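Local atomic coordinates of endonuclease EndoMS (Thermococcus kodakarensis KOD1, PDB entry 5GKE), a protein that binds mismatched double-stranded DNA as a restriction-type endonuclease, cutting it with a magnesium-binding nuclease domain that is joined to a DNA-binding N-terminal domain. Residues A[61-65]-A[76-82]. The protein carries 1 engineered substitution. Residues are numbered along the deposited sequence.
Sequences DGSFL and NWQPPGS. With nucleotides of chain D.
Gly81 N donates to Asp61 O (2.7 Å), and Phe64 and Gln78 exchange backbone hydrogen bonds, Phe64 N to Gln78 O at 2.9 Å and Gln78 N to Phe64 O at 2.8 Å, as an antiparallel hydrogen-bonded pair; Leu65 and Trp77 follow as a non-hydrogen-bonded pair. Asp61 OD1 accepts from Ser63 N (3.0 Å) in an Asx turn and from Ser63 OG (2.6 Å). Gly62 (phi 98°) fits where a CB would strike Ser82 O, while Gly81 (phi 104°) takes the third position of the type II turn Pro79–Ser82, after Pro80, whose ring restrains phi (here -47°) to the range this turn position needs. This beta hairpin of the PH-like N-terminal domain presents a guanine-binding edge: Trp77 N (2.9 Å) and Asn76 ND2 (3.1 Å) both donate to DG8 O6 of chain D. Trp77, chi1 p, lays one ring face under DG8 N7, and its NE1 hydrogen-bonds to a DNA phosphate. Phe64 (chi1 t) and Gln78 meet CB to CB at 3.8 Å, facing strand 103-109; Leu65 CD2 packs 4.1 Å from Trp77 CB.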
loop_
_atom_site.group_PDB
_atom_site.type_symbol
_atom_site.label_atom_id
_atom_site.label_comp_id
_atom_site.label_asym_id
_atom_site.label_seq_id
_atom_site.Cartn_x
_atom_site.Cartn_y
_atom_site.Cartn_z
ATOM N N ASP A 61 11.008 15.647 -0.587
ATOM C CA ASP A 61 10.198 15.626 0.627
ATOM C C ASP A 61 10.671 14.554 1.618
ATOM O O ASP A 61 10.026 14.294 2.643
ATOM C CB ASP A 61 8.718 15.437 0.283
ATOM C CG ASP A 61 8.384 14.028 -0.156
ATOM O OD1 ASP A 61 9.305 13.243 -0.494
ATOM O OD2 ASP A 61 7.180 13.708 -0.173
ATOM N N GLY A 62 11.785 13.909 1.294
ATOM C CA GLY A 62 12.354 12.929 2.192
ATOM C C GLY A 62 12.001 11.498 1.856
ATOM O O GLY A 62 12.563 10.573 2.440
ATOM N N SER A 63 11.063 11.307 0.931
ATOM C CA SER A 63 10.728 9.962 0.466
ATOM C C SER A 63 11.977 9.315 -0.114
ATOM O O SER A 63 12.754 9.947 -0.841
ATOM C CB SER A 63 9.609 9.997 -0.566
ATOM O OG SER A 63 8.518 10.751 -0.076
ATOM N N PHE A 64 12.172 8.062 0.259
ATOM C CA PHE A 64 13.400 7.346 0.010
ATOM C C PHE A 64 12.965 5.991 -0.497
ATOM O O PHE A 64 12.267 5.286 0.227
ATOM C CB PHE A 64 14.229 7.221 1.301
ATOM C CG PHE A 64 15.661 6.828 1.074
ATOM C CD1 PHE A 64 16.686 7.607 1.561
ATOM C CD2 PHE A 64 15.982 5.701 0.351
ATOM C CE1 PHE A 64 18.001 7.257 1.336
ATOM C CE2 PHE A 64 17.298 5.352 0.122
ATOM C CZ PHE A 64 18.306 6.125 0.609
ATOM N N LEU A 65 13.347 5.633 -1.726
ATOM C CA LEU A 65 12.931 4.354 -2.320
ATOM C C LEU A 65 14.106 3.546 -2.836
ATOM O O LEU A 65 14.944 4.057 -3.574
ATOM C CB LEU A 65 11.956 4.577 -3.474
ATOM C CG LEU A 65 10.825 5.581 -3.276
ATOM C CD1 LEU A 65 10.051 5.730 -4.558
ATOM C CD2 LEU A 65 9.911 5.131 -2.169
ATOM N N ASN A 76 12.905 -1.622 0.056
ATOM C CA ASN A 76 13.111 -0.807 1.262
ATOM C C ASN A 76 12.745 0.646 0.980
ATOM O O ASN A 76 12.774 1.098 -0.180
ATOM C CB ASN A 76 14.550 -0.883 1.767
ATOM C CG ASN A 76 14.841 -2.164 2.554
ATOM O OD1 ASN A 76 15.626 -3.004 2.128
ATOM N ND2 ASN A 76 14.217 -2.298 3.713
ATOM N N TRP A 77 12.340 1.367 2.020
ATOM C CA TRP A 77 11.940 2.757 1.830
ATOM C C TRP A 77 11.917 3.537 3.125
ATOM O O TRP A 77 11.936 2.968 4.212
ATOM C CB TRP A 77 10.552 2.853 1.180
ATOM C CG TRP A 77 9.473 2.419 2.136
ATOM C CD1 TRP A 77 8.702 3.220 2.929
ATOM C CD2 TRP A 77 9.086 1.082 2.424
ATOM N NE1 TRP A 77 7.855 2.461 3.689
ATOM C CE2 TRP A 77 8.076 1.134 3.401
ATOM C CE3 TRP A 77 9.498 -0.170 1.951
ATOM C CZ2 TRP A 77 7.461 -0.000 3.909
ATOM C CZ3 TRP A 77 8.888 -1.304 2.457
ATOM C CH2 TRP A 77 7.882 -1.211 3.428
ATOM N N GLN A 78 11.874 4.856 2.985
ATOM C CA GLN A 78 11.366 5.717 4.036
ATOM C C GLN A 78 10.305 6.616 3.434
ATOM O O GLN A 78 10.447 7.071 2.310
ATOM C CB GLN A 78 12.478 6.557 4.664
ATOM C CG GLN A 78 13.394 5.808 5.604
ATOM C CD GLN A 78 12.813 5.660 7.002
ATOM O OE1 GLN A 78 11.729 5.098 7.181
ATOM N NE2 GLN A 78 13.543 6.160 8.007
ATOM N N PRO A 79 9.232 6.869 4.184
ATOM C CA PRO A 79 8.147 7.781 3.808
ATOM C C PRO A 79 8.559 9.255 3.963
ATOM O O PRO A 79 9.565 9.523 4.617
ATOM C CB PRO A 79 7.024 7.386 4.771
ATOM C CG PRO A 79 7.732 6.835 5.960
ATOM C CD PRO A 79 8.943 6.137 5.430
ATOM N N PRO A 80 7.799 10.195 3.362
ATOM C CA PRO A 80 8.111 11.629 3.414
ATOM C C PRO A 80 8.451 12.080 4.829
ATOM O O PRO A 80 7.854 11.572 5.761
ATOM C CB PRO A 80 6.804 12.289 2.976
ATOM C CG PRO A 80 6.136 11.305 2.157
ATOM C CD PRO A 80 6.515 9.948 2.688
ATOM N N GLY A 81 9.389 13.003 4.986
ATOM C CA GLY A 81 9.777 13.453 6.306
ATOM C C GLY A 81 11.093 12.912 6.837
ATOM O O GLY A 81 11.689 13.506 7.727
ATOM N N SER A 82 11.560 11.792 6.304
ATOM C CA SER A 82 12.911 11.367 6.604
ATOM C C SER A 82 13.929 12.431 6.226
ATOM O O SER A 82 13.715 13.188 5.283
ATOM C CB SER A 82 13.218 10.082 5.879
ATOM O OG SER A 82 12.215 9.164 6.224
ATOM P P DG D 8 6.229 -5.143 5.827
ATOM O OP1 DG D 8 6.841 -4.763 4.528
ATOM O OP2 DG D 8 6.254 -6.567 6.240
ATOM O "O5'" DG D 8 6.944 -4.277 6.957
ATOM C "C5'" DG D 8 6.537 -4.381 8.305
ATOM C "C4'" DG D 8 6.517 -3.019 8.961
ATOM O "O4'" DG D 8 7.828 -2.429 8.850
ATOM C "C3'" DG D 8 5.551 -2.016 8.332
ATOM O "O3'" DG D 8 5.028 -1.158 9.319
ATOM C "C2'" DG D 8 6.430 -1.251 7.353
ATOM C "C1'" DG D 8 7.763 -1.236 8.084
ATOM N N9 DG D 8 8.892 -1.216 7.168
ATOM C C8 DG D 8 9.368 -2.270 6.430
ATOM N N7 DG D 8 10.379 -1.960 5.676
ATOM C C5 DG D 8 10.582 -0.608 5.926
ATOM C C6 DG D 8 11.543 0.274 5.394
ATOM O O6 DG D 8 12.430 0.029 4.565
ATOM N N1 DG D 8 11.404 1.560 5.908
ATOM C C2 DG D 8 10.452 1.945 6.826
ATOM N N2 DG D 8 10.482 3.227 7.209
ATOM N N3 DG D 8 9.542 1.124 7.334
ATOM C C4 DG D 8 9.668 -0.134 6.837
#